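Local structure of extracellular solute-binding protein, family 1 (Trichodesmium erythraeum IMS101, 6G7N) at residues L94-R103 against T229-G237; S196-R204 against S265-V273. The protein binds ferric iron and probably serves as the periplasmic solute-binding component of an ABC-type iron uptake transporter. All coordinates share one frame; numbering follows the deposited sequence.

The two contacts illustrate how a periplasmic binding protein builds one ligand site from distant pieces of chain. Their centres lie about 13 Å apart, and their segments alternate along the sequence: 94-103, 196-204, 229-237, 265-273. Strand 96-108 is the common element, because it pairs antiparallel with strand 231-239 in contact 1 and with the short strand 271-272 that belongs to contact 2. At the seam the Ser-99 hydroxyl probably bonds the Glu-270 carboxylate, and Lys-100 N probably bonds Tyr-271 O. Both contacts reach D-alanine: contact 1 supplies Arg-101, while contact 2 supplies two tyrosines that ligate the iron and Asn-268 beside the ligand.

Contact 1: residues L94-R103 against T229-G237; sequences LWFGFSKRAR and THVNISGGG. With DAL (D-alanine), chain C.
A classic beta bulge interrupts the antiparallel pairing of strands 96-108 and 231-239, where Phe-98 and Ser-99 both face Ser-234. The carbonyl oxygen of Ser-234 takes two donors: Phe-98 N at 2.8 Å in an almost straight bond, and Ser-99 N at a longer 3.3 Å. The chain of 94-103 turns a corner here and the register shifts by one residue. Before it, Phe-96 and Gly-236 exchange a pair of backbone bonds; after it, Arg-101 and Asn-232 do the same.

Gly-97 and Gly-235 form a non-hydrogen-bonded pair, CA atoms 4.1 Å apart, and a CB on Gly-235 would run into Phe-96 O. Ile-233 fills the inside of the bend: its CG1 branch sits between backbone N and carbonyl carbon (chi1 54°), which carries CD1 to 3.7 Å from Gly-97 CA and against the indole of Trp-95, the two side chains crossing at about a right angle.

Arg-101 bends at chi2 and chi3 and folds back over the neighbouring strand, CD resting 3.4 Å from Asn-232 O. Its guanidinium then meets D-alanine edge-on, NH1 giving a bond of 2.9 Å to the ligand's O atom. A salt bridge from NH1 to Glu-270 also holds the group, and Glu-270 bonds the hydroxyls of Ser-99 and Ser-234 as well. A bulged antiparallel ribbon presenting an anion-binding arginine is thus part of the ligand cleft of this solute-binding protein.

Contact 2: residues S196-R204 against S265-V273; sequences SYYLARLKR and SEGNNEYPV. With FE (Fe (III) ion), chain E; DAL (D-alanine), chain C.
Tyr-197 of helix 196-204 packs against the loop that follows helix 258-266, and this is the dense side of the contact. Its CB lies 3.2 Å from Asn-268 O, and the amide of Asn-268 reaches over one face of the phenol ring, ND2 standing 3.4 Å above the ring plane near the rim. Glu-270 runs alongside the same ring, pointing the same way, and its OE2 accepts from Asn-268 ND2 at 2.8 Å through the anti lone pair. That bond helps fix the amide's rotation and leaves OD1 turned to Arg-201, whose NH2 meets it in the carbonyl plane at 2.9 Å. Water 2 ties the pieces together, accepting from Arg-201 NE and Asn-269 ND2 and lying within bonding distance of Tyr-197 O and Asn-268 OD1, which compete for its protons.

Asn-269, with positive phi, is the C-prime residue of a Schellman motif ending helix 258-266. Its CB rests on the methyl of Ala-200, 3.7 Å away. Toward solvent the contact thins to the exposed Arg-204, bent at chi3, whose NH2 hydrogen-bonds Asn-269 OD1 at 2.9 Å with the guanidinium and amide planes 78° apart.

At the inner end Tyr-197 OH and Tyr-198 OH each bind the iron at 2.0 Å, joined by Tyr-141 and by N and O of D-alanine. Adjacent tyrosines of one helix, completed by Tyr-141 and backed by the loop that follows a Schellman-terminated helix, make the tyrosine-rich ferric site of this iron-binding protein.

Contact 1: residues L94-R103 against T229-G237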
loop_
_atom_site.group_PDB
_atom_site.type_symbol
_atom_site.label_atom_id
_atom_site.label_comp_id
_atom_site.label_asym_id
_atom_site.label_seq_id
_atom_site.Cartn_x
_atom_site.Cartn_y
_atom_site.Cartn_z
ATOM N N LEU A 94 -7.249 15.878 -2.097
ATOM C CA LEU A 94 -6.796 15.603 -3.458
ATOM C C LEU A 94 -6.886 14.135 -3.863
ATOM O O LEU A 94 -6.956 13.823 -5.053
ATOM C CB LEU A 94 -5.382 16.134 -3.663
ATOM C CG LEU A 94 -5.274 17.658 -3.629
ATOM C CD1 LEU A 94 -3.827 18.061 -3.460
ATOM C CD2 LEU A 94 -5.867 18.279 -4.894
ATOM N N TRP A 95 -6.869 13.235 -2.879
ATOM C CA TRP A 95 -6.921 11.814 -3.133
ATOM C C TRP A 95 -7.386 11.135 -1.853
ATOM O O TRP A 95 -7.359 11.714 -0.769
ATOM C CB TRP A 95 -5.565 11.251 -3.637
ATOM C CG TRP A 95 -4.376 11.686 -2.855
ATOM C CD1 TRP A 95 -3.514 12.686 -3.231
ATOM C CD2 TRP A 95 -3.903 11.199 -1.588
ATOM N NE1 TRP A 95 -2.539 12.860 -2.273
ATOM C CE2 TRP A 95 -2.775 11.975 -1.250
ATOM C CE3 TRP A 95 -4.355 10.208 -0.680
ATOM C CZ2 TRP A 95 -2.098 11.802 -0.057
ATOM C CZ3 TRP A 95 -3.687 10.056 0.501
ATOM C CH2 TRP A 95 -2.572 10.831 0.810
ATOM N N PHE A 96 -7.769 9.880 -2.029
ATOM C CA PHE A 96 -8.508 9.125 -1.007
ATOM C C PHE A 96 -8.125 7.665 -1.098
ATOM O O PHE A 96 -8.032 7.112 -2.189
ATOM C CB PHE A 96 -10.030 9.249 -1.279
ATOM C CG PHE A 96 -10.526 10.673 -1.306
ATOM C CD1 PHE A 96 -10.434 11.425 -2.487
ATOM C CD2 PHE A 96 -10.993 11.309 -0.162
ATOM C CE1 PHE A 96 -10.814 12.754 -2.517
ATOM C CE2 PHE A 96 -11.358 12.653 -0.201
ATOM C CZ PHE A 96 -11.261 13.355 -1.370
ATOM N N GLY A 97 -7.988 7.013 0.061
ATOM C CA GLY A 97 -7.825 5.570 0.082
ATOM C C GLY A 97 -9.136 4.811 -0.024
ATOM O O GLY A 97 -10.103 5.180 0.605
ATOM N N PHE A 98 -9.084 3.715 -0.792
ATOM C CA PHE A 98 -10.236 2.839 -0.976
ATOM C C PHE A 98 -10.001 1.404 -0.530
ATOM O O PHE A 98 -10.969 0.703 -0.247
ATOM C CB PHE A 98 -10.753 2.889 -2.406
ATOM C CG PHE A 98 -11.234 4.273 -2.785
ATOM C CD1 PHE A 98 -12.459 4.743 -2.351
ATOM C CD2 PHE A 98 -10.451 5.127 -3.530
ATOM C CE1 PHE A 98 -12.874 6.029 -2.650
ATOM C CE2 PHE A 98 -10.849 6.426 -3.809
ATOM C CZ PHE A 98 -12.067 6.870 -3.382
ATOM N N SER A 99 -8.740 0.960 -0.426
ATOM C CA SER A 99 -8.406 -0.277 0.298
ATOM C C SER A 99 -7.088 -0.028 1.021
ATOM O O SER A 99 -6.367 0.916 0.697
ATOM C CB SER A 99 -8.400 -1.539 -0.574
ATOM O OG SER A 99 -7.364 -1.527 -1.512
ATOM N N LYS A 100 -6.796 -0.894 1.981
ATOM C CA LYS A 100 -5.686 -0.725 2.893
ATOM C C LYS A 100 -4.820 -1.975 2.922
ATOM O O LYS A 100 -5.315 -3.103 2.927
ATOM C CB LYS A 100 -6.276 -0.465 4.331
ATOM C CG LYS A 100 -5.377 -0.406 5.514
ATOM C CD LYS A 100 -6.262 -0.057 6.702
ATOM C CE LYS A 100 -7.241 -1.102 7.236
ATOM N NZ LYS A 100 -7.785 -0.673 8.549
ATOM N N ARG A 101 -3.509 -1.746 2.996
ATOM C CA ARG A 101 -2.501 -2.798 3.157
ATOM C C ARG A 101 -1.655 -2.461 4.375
ATOM O O ARG A 101 -1.558 -1.330 4.789
ATOM C CB ARG A 101 -1.654 -2.973 1.890
ATOM C CG ARG A 101 -0.890 -1.720 1.415
ATOM C CD ARG A 101 -1.632 -0.847 0.408
ATOM N NE ARG A 101 -2.020 -1.523 -0.815
ATOM C CZ ARG A 101 -1.174 -1.919 -1.780
ATOM N NH1 ARG A 101 -1.636 -2.609 -2.798
ATOM N NH2 ARG A 101 0.127 -1.656 -1.716
ATOM N N ALA A 102 -1.006 -3.468 4.940
ATOM C CA ALA A 102 -0.073 -3.270 6.071
ATOM C C ALA A 102 1.294 -3.790 5.685
ATOM O O ALA A 102 1.409 -4.835 5.049
ATOM C CB ALA A 102 -0.564 -4.010 7.313
ATOM N N ARG A 103 2.350 -3.054 6.064
ATOM C CA ARG A 103 3.708 -3.530 5.826
ATOM C C ARG A 103 4.174 -4.188 7.122
ATOM O O ARG A 103 4.340 -3.528 8.146
ATOM C CB ARG A 103 4.636 -2.423 5.313
ATOM C CG ARG A 103 5.930 -2.964 4.694
ATOM C CD ARG A 103 6.472 -2.058 3.596
ATOM N NE ARG A 103 7.558 -2.649 2.822
ATOM C CZ ARG A 103 7.378 -3.585 1.880
ATOM N NH1 ARG A 103 6.177 -4.056 1.585
ATOM N NH2 ARG A 103 8.432 -4.057 1.210
ATOM N N THR A 229 0.597 -0.419 13.703
ATOM C CA THR A 229 1.216 -0.904 12.501
ATOM C C THR A 229 1.147 0.142 11.378
ATOM O O THR A 229 0.162 0.876 11.260
ATOM C CB THR A 229 0.526 -2.220 12.082
ATOM O OG1 THR A 229 0.709 -3.185 13.112
ATOM C CG2 THR A 229 0.993 -2.776 10.768
ATOM N N HIS A 230 2.185 0.155 10.534
ATOM C CA HIS A 230 2.232 0.999 9.325
ATOM C C HIS A 230 1.257 0.447 8.283
ATOM O O HIS A 230 1.426 -0.697 7.807
ATOM C CB HIS A 230 3.651 0.995 8.791
ATOM C CG HIS A 230 3.829 1.713 7.496
ATOM N ND1 HIS A 230 4.122 3.048 7.404
ATOM C CD2 HIS A 230 3.794 1.257 6.214
ATOM C CE1 HIS A 230 4.274 3.361 6.122
ATOM N NE2 HIS A 230 4.090 2.298 5.372
ATOM N N VAL A 231 0.254 1.259 7.962
ATOM C CA VAL A 231 -0.706 0.951 6.930
ATOM C C VAL A 231 -0.557 1.918 5.778
ATOM O O VAL A 231 -0.141 3.072 5.923
ATOM C CB VAL A 231 -2.153 0.877 7.469
ATOM C CG1 VAL A 231 -2.265 -0.272 8.468
ATOM C CG2 VAL A 231 -2.635 2.176 8.074
ATOM N N ASN A 232 -0.957 1.448 4.614
ATOM C CA ASN A 232 -0.887 2.269 3.397
ATOM C C ASN A 232 -2.093 1.916 2.542
ATOM O O ASN A 232 -2.908 1.069 2.947
ATOM C CB ASN A 232 0.484 2.053 2.729
ATOM C CG ASN A 232 0.977 3.212 1.868
ATOM O OD1 ASN A 232 0.183 4.001 1.325
ATOM N ND2 ASN A 232 2.306 3.311 1.703
ATOM N N ILE A 233 -2.241 2.583 1.387
ATOM C CA ILE A 233 -3.507 2.533 0.658
ATOM C C ILE A 233 -3.331 2.223 -0.816
ATOM O O ILE A 233 -2.314 2.547 -1.445
ATOM C CB ILE A 233 -4.274 3.873 0.800
ATOM C CG1 ILE A 233 -3.425 5.083 0.389
ATOM C CG2 ILE A 233 -4.796 4.022 2.212
ATOM C CD1 ILE A 233 -4.232 6.351 0.168
ATOM N N SER A 234 -4.406 1.636 -1.370
ATOM C CA SER A 234 -4.764 1.746 -2.775
ATOM C C SER A 234 -5.763 2.890 -2.860
ATOM O O SER A 234 -6.693 2.931 -2.062
ATOM C CB SER A 234 -5.456 0.462 -3.274
ATOM O OG SER A 234 -4.626 -0.670 -3.228
ATOM N N GLY A 235 -5.583 3.828 -3.777
ATOM C CA GLY A 235 -6.462 4.989 -3.750
ATOM C C GLY A 235 -6.493 5.757 -5.033
ATOM O O GLY A 235 -5.976 5.340 -6.053
ATOM N N GLY A 236 -7.175 6.890 -4.973
ATOM C CA GLY A 236 -7.335 7.701 -6.177
ATOM C C GLY A 236 -7.955 9.032 -5.929
ATOM O O GLY A 236 -8.314 9.393 -4.808
ATOM N N GLY A 237 -8.093 9.771 -7.026
ATOM C CA GLY A 237 -8.662 11.107 -6.969
ATOM C C GLY A 237 -9.246 11.511 -8.312
ATOM O O GLY A 237 -9.110 10.796 -9.314
HETATM N N DAL C . 1.809 -4.387 -6.643
HETATM C CA DAL C . 0.391 -4.495 -7.124
HETATM C CB DAL C . 0.199 -3.690 -8.399
HETATM C C DAL C . -0.614 -4.121 -6.083
HETATM O O DAL C . -0.168 -3.917 -4.936
HETATM O OXT DAL C . -1.824 -4.041 -6.427
#

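Contact 2: residues S196-R204 against S265-V273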
loop_
_atom_site.group_PDB
_atom_site.type_symbol
_atom_site.label_atom_id
_atom_site.label_comp_id
_atom_site.label_asym_id
_atom_site.label_seq_id
_atom_site.Cartn_x
_atom_site.Cartn_y
_atom_site.Cartn_z
ATOM N N SER A 196 0.998 -7.254 3.588
ATOM C CA SER A 196 0.098 -8.285 4.078
ATOM C C SER A 196 -0.549 -9.113 2.963
ATOM O O SER A 196 -0.654 -10.350 3.072
ATOM C CB SER A 196 -0.987 -7.580 4.930
ATOM O OG SER A 196 -1.610 -6.489 4.237
ATOM N N TYR A 197 -1.010 -8.437 1.910
ATOM C CA TYR A 197 -1.757 -9.102 0.866
ATOM C C TYR A 197 -0.930 -10.105 0.079
ATOM O O TYR A 197 -1.509 -10.976 -0.577
ATOM C CB TYR A 197 -2.455 -8.077 -0.059
ATOM C CG TYR A 197 -1.527 -7.125 -0.745
ATOM C CD1 TYR A 197 -0.900 -7.435 -1.935
ATOM C CD2 TYR A 197 -1.259 -5.876 -0.197
ATOM C CE1 TYR A 197 -0.042 -6.529 -2.555
ATOM C CE2 TYR A 197 -0.393 -4.971 -0.803
ATOM C CZ TYR A 197 0.261 -5.301 -1.966
ATOM O OH TYR A 197 1.166 -4.441 -2.524
ATOM N N TYR A 198 0.400 -10.012 0.109
ATOM C CA TYR A 198 1.216 -10.985 -0.621
ATOM C C TYR A 198 1.197 -12.351 0.066
ATOM O O TYR A 198 1.282 -13.383 -0.611
ATOM C CB TYR A 198 2.657 -10.493 -0.833
ATOM C CG TYR A 198 2.767 -9.334 -1.784
ATOM C CD1 TYR A 198 2.438 -9.463 -3.125
ATOM C CD2 TYR A 198 3.169 -8.083 -1.335
ATOM C CE1 TYR A 198 2.535 -8.394 -3.983
ATOM C CE2 TYR A 198 3.253 -7.005 -2.197
ATOM C CZ TYR A 198 2.922 -7.157 -3.518
ATOM O OH TYR A 198 2.979 -6.081 -4.373
ATOM N N LEU A 199 1.120 -12.385 1.396
ATOM C CA LEU A 199 0.988 -13.668 2.067
ATOM C C LEU A 199 -0.405 -14.251 1.822
ATOM O O LEU A 199 -0.543 -15.453 1.534
ATOM C CB LEU A 199 1.289 -13.554 3.558
ATOM C CG LEU A 199 1.261 -14.861 4.324
ATOM C CD1 LEU A 199 2.282 -15.887 3.809
ATOM C CD2 LEU A 199 1.493 -14.609 5.805
ATOM N N ALA A 200 -1.428 -13.400 1.926
ATOM C CA ALA A 200 -2.784 -13.824 1.596
ATOM C C ALA A 200 -2.914 -14.402 0.191
ATOM O O ALA A 200 -3.629 -15.385 -0.042
ATOM C CB ALA A 200 -3.739 -12.687 1.826
ATOM N N ARG A 201 -2.230 -13.769 -0.761
ATOM C CA ARG A 201 -2.259 -14.225 -2.142
ATOM C C ARG A 201 -1.740 -15.671 -2.258
ATOM O O ARG A 201 -2.345 -16.497 -2.961
ATOM C CB ARG A 201 -1.434 -13.296 -2.999
ATOM C CG ARG A 201 -1.536 -13.568 -4.464
ATOM C CD ARG A 201 -0.656 -12.617 -5.258
ATOM N NE ARG A 201 -1.060 -11.205 -5.162
ATOM C CZ ARG A 201 -0.418 -10.229 -5.788
ATOM N NH1 ARG A 201 0.686 -10.500 -6.483
ATOM N NH2 ARG A 201 -0.843 -8.977 -5.720
ATOM N N LEU A 202 -0.640 -15.975 -1.548
ATOM C CA LEU A 202 -0.109 -17.330 -1.537
ATOM C C LEU A 202 -1.056 -18.311 -0.901
ATOM O O LEU A 202 -1.205 -19.450 -1.385
ATOM C CB LEU A 202 1.264 -17.363 -0.858
ATOM C CG LEU A 202 2.373 -16.647 -1.599
ATOM C CD1 LEU A 202 3.532 -16.385 -0.647
ATOM C CD2 LEU A 202 2.861 -17.433 -2.804
ATOM N N LYS A 203 -1.669 -17.908 0.219
ATOM C CA LYS A 203 -2.603 -18.757 0.989
ATOM C C LYS A 203 -3.830 -19.160 0.171
ATOM O O LYS A 203 -4.474 -20.158 0.489
ATOM C CB LYS A 203 -3.117 -18.052 2.252
ATOM C CG LYS A 203 -2.119 -17.811 3.376
ATOM C CD LYS A 203 -2.098 -18.952 4.386
ATOM C CE LYS A 203 -1.151 -18.657 5.540
ATOM N NZ LYS A 203 -1.319 -19.625 6.660
ATOM N N ARG A 204 -4.151 -18.355 -0.847
ATOM C CA ARG A 204 -5.209 -18.673 -1.831
ATOM C C ARG A 204 -4.801 -19.268 -3.204
ATOM O O ARG A 204 -5.678 -19.812 -3.866
ATOM C CB ARG A 204 -6.060 -17.420 -2.100
ATOM C CG ARG A 204 -6.784 -16.878 -0.893
ATOM C CD ARG A 204 -7.607 -15.650 -1.247
ATOM N NE ARG A 204 -8.808 -15.975 -2.005
ATOM C CZ ARG A 204 -9.584 -15.072 -2.592
ATOM N NH1 ARG A 204 -10.663 -15.462 -3.253
ATOM N NH2 ARG A 204 -9.282 -13.777 -2.525
ATOM N N SER A 265 -11.577 -4.453 -2.292
ATOM C CA SER A 265 -10.548 -4.896 -1.355
ATOM C C SER A 265 -10.194 -6.360 -1.601
ATOM O O SER A 265 -9.017 -6.740 -1.667
ATOM C CB SER A 265 -10.991 -4.650 0.098
ATOM O OG SER A 265 -11.390 -3.298 0.293
ATOM N N GLU A 266 -11.206 -7.205 -1.760
ATOM C CA GLU A 266 -10.970 -8.622 -1.907
ATOM C C GLU A 266 -10.268 -8.975 -3.195
ATOM O O GLU A 266 -9.534 -9.971 -3.230
ATOM C CB GLU A 266 -12.255 -9.414 -1.717
ATOM C CG GLU A 266 -12.734 -9.313 -0.280
ATOM C CD GLU A 266 -13.948 -10.147 0.031
ATOM O OE1 GLU A 266 -14.457 -10.889 -0.855
ATOM O OE2 GLU A 266 -14.421 -10.046 1.192
ATOM N N GLY A 267 -10.382 -8.124 -4.216
ATOM C CA GLY A 267 -9.727 -8.355 -5.491
ATOM C C GLY A 267 -8.204 -8.446 -5.367
ATOM O O GLY A 267 -7.555 -9.057 -6.216
ATOM N N ASN A 268 -7.625 -7.792 -4.367
ATOM C CA ASN A 268 -6.212 -7.933 -4.081
ATOM C C ASN A 268 -5.913 -8.350 -2.655
ATOM O O ASN A 268 -4.816 -8.069 -2.161
ATOM C CB ASN A 268 -5.436 -6.656 -4.442
ATOM C CG ASN A 268 -3.931 -6.865 -4.447
ATOM O OD1 ASN A 268 -3.440 -7.934 -4.883
ATOM N ND2 ASN A 268 -3.176 -5.845 -4.021
ATOM N N ASN A 269 -6.853 -9.007 -1.992
ATOM C CA ASN A 269 -6.634 -9.459 -0.625
ATOM C C ASN A 269 -6.194 -8.358 0.326
ATOM O O ASN A 269 -5.417 -8.600 1.242
ATOM C CB ASN A 269 -5.653 -10.637 -0.579
ATOM C CG ASN A 269 -6.104 -11.775 -1.443
ATOM O OD1 ASN A 269 -7.176 -12.320 -1.247
ATOM N ND2 ASN A 269 -5.291 -12.123 -2.434
ATOM N N GLU A 270 -6.751 -7.160 0.120
ATOM C CA GLU A 270 -6.549 -5.992 0.971
ATOM C C GLU A 270 -7.714 -5.862 1.964
ATOM O O GLU A 270 -8.741 -6.552 1.843
ATOM C CB GLU A 270 -6.345 -4.727 0.117
ATOM C CG GLU A 270 -5.030 -4.773 -0.617
ATOM C CD GLU A 270 -4.730 -3.536 -1.446
ATOM O OE1 GLU A 270 -4.861 -2.387 -0.920
ATOM O OE2 GLU A 270 -4.315 -3.685 -2.623
ATOM N N TYR A 271 -7.524 -4.982 2.942
ATOM C CA TYR A 271 -8.575 -4.663 3.899
ATOM C C TYR A 271 -9.433 -3.536 3.350
ATOM O O TYR A 271 -8.935 -2.630 2.689
ATOM C CB TYR A 271 -7.951 -4.209 5.225
ATOM C CG TYR A 271 -7.089 -5.242 5.919
ATOM C CD1 TYR A 271 -7.659 -6.157 6.798
ATOM C CD2 TYR A 271 -5.725 -5.338 5.695
ATOM C CE1 TYR A 271 -6.891 -7.140 7.419
ATOM C CE2 TYR A 271 -4.944 -6.330 6.318
ATOM C CZ TYR A 271 -5.538 -7.222 7.171
ATOM O OH TYR A 271 -4.735 -8.201 7.763
ATOM N N PRO A 272 -10.725 -3.509 3.696
ATOM C CA PRO A 272 -11.538 -2.325 3.418
ATOM C C PRO A 272 -11.049 -1.144 4.200
ATOM O O PRO A 272 -10.417 -1.294 5.249
ATOM C CB PRO A 272 -12.950 -2.710 3.919
ATOM C CG PRO A 272 -12.895 -4.187 4.069
ATOM C CD PRO A 272 -11.499 -4.515 4.447
ATOM N N VAL A 273 -11.330 0.076 3.707
ATOM C CA VAL A 273 -11.128 1.276 4.522
ATOM C C VAL A 273 -12.357 1.637 5.360
ATOM O O VAL A 273 -12.212 2.342 6.361
ATOM C CB VAL A 273 -10.665 2.503 3.709
ATOM C CG1 VAL A 273 -9.390 2.197 2.959
ATOM C CG2 VAL A 273 -11.751 3.019 2.790
HETATM FE FE FE E . 1.780 -4.492 -4.422
HETATM N N DAL C . 1.809 -4.387 -6.643
HETATM C CA DAL C . 0.391 -4.495 -7.124
HETATM C CB DAL C . 0.199 -3.690 -8.399
HETATM C C DAL C . -0.614 -4.121 -6.083
HETATM O O DAL C . -0.168 -3.917 -4.936
HETATM O OXT DAL C . -1.824 -4.041 -6.427
HETATM O O HOH W 1 -4.081 -7.291 3.312
HETATM O O HOH W 2 -3.020 -10.307 -3.091
#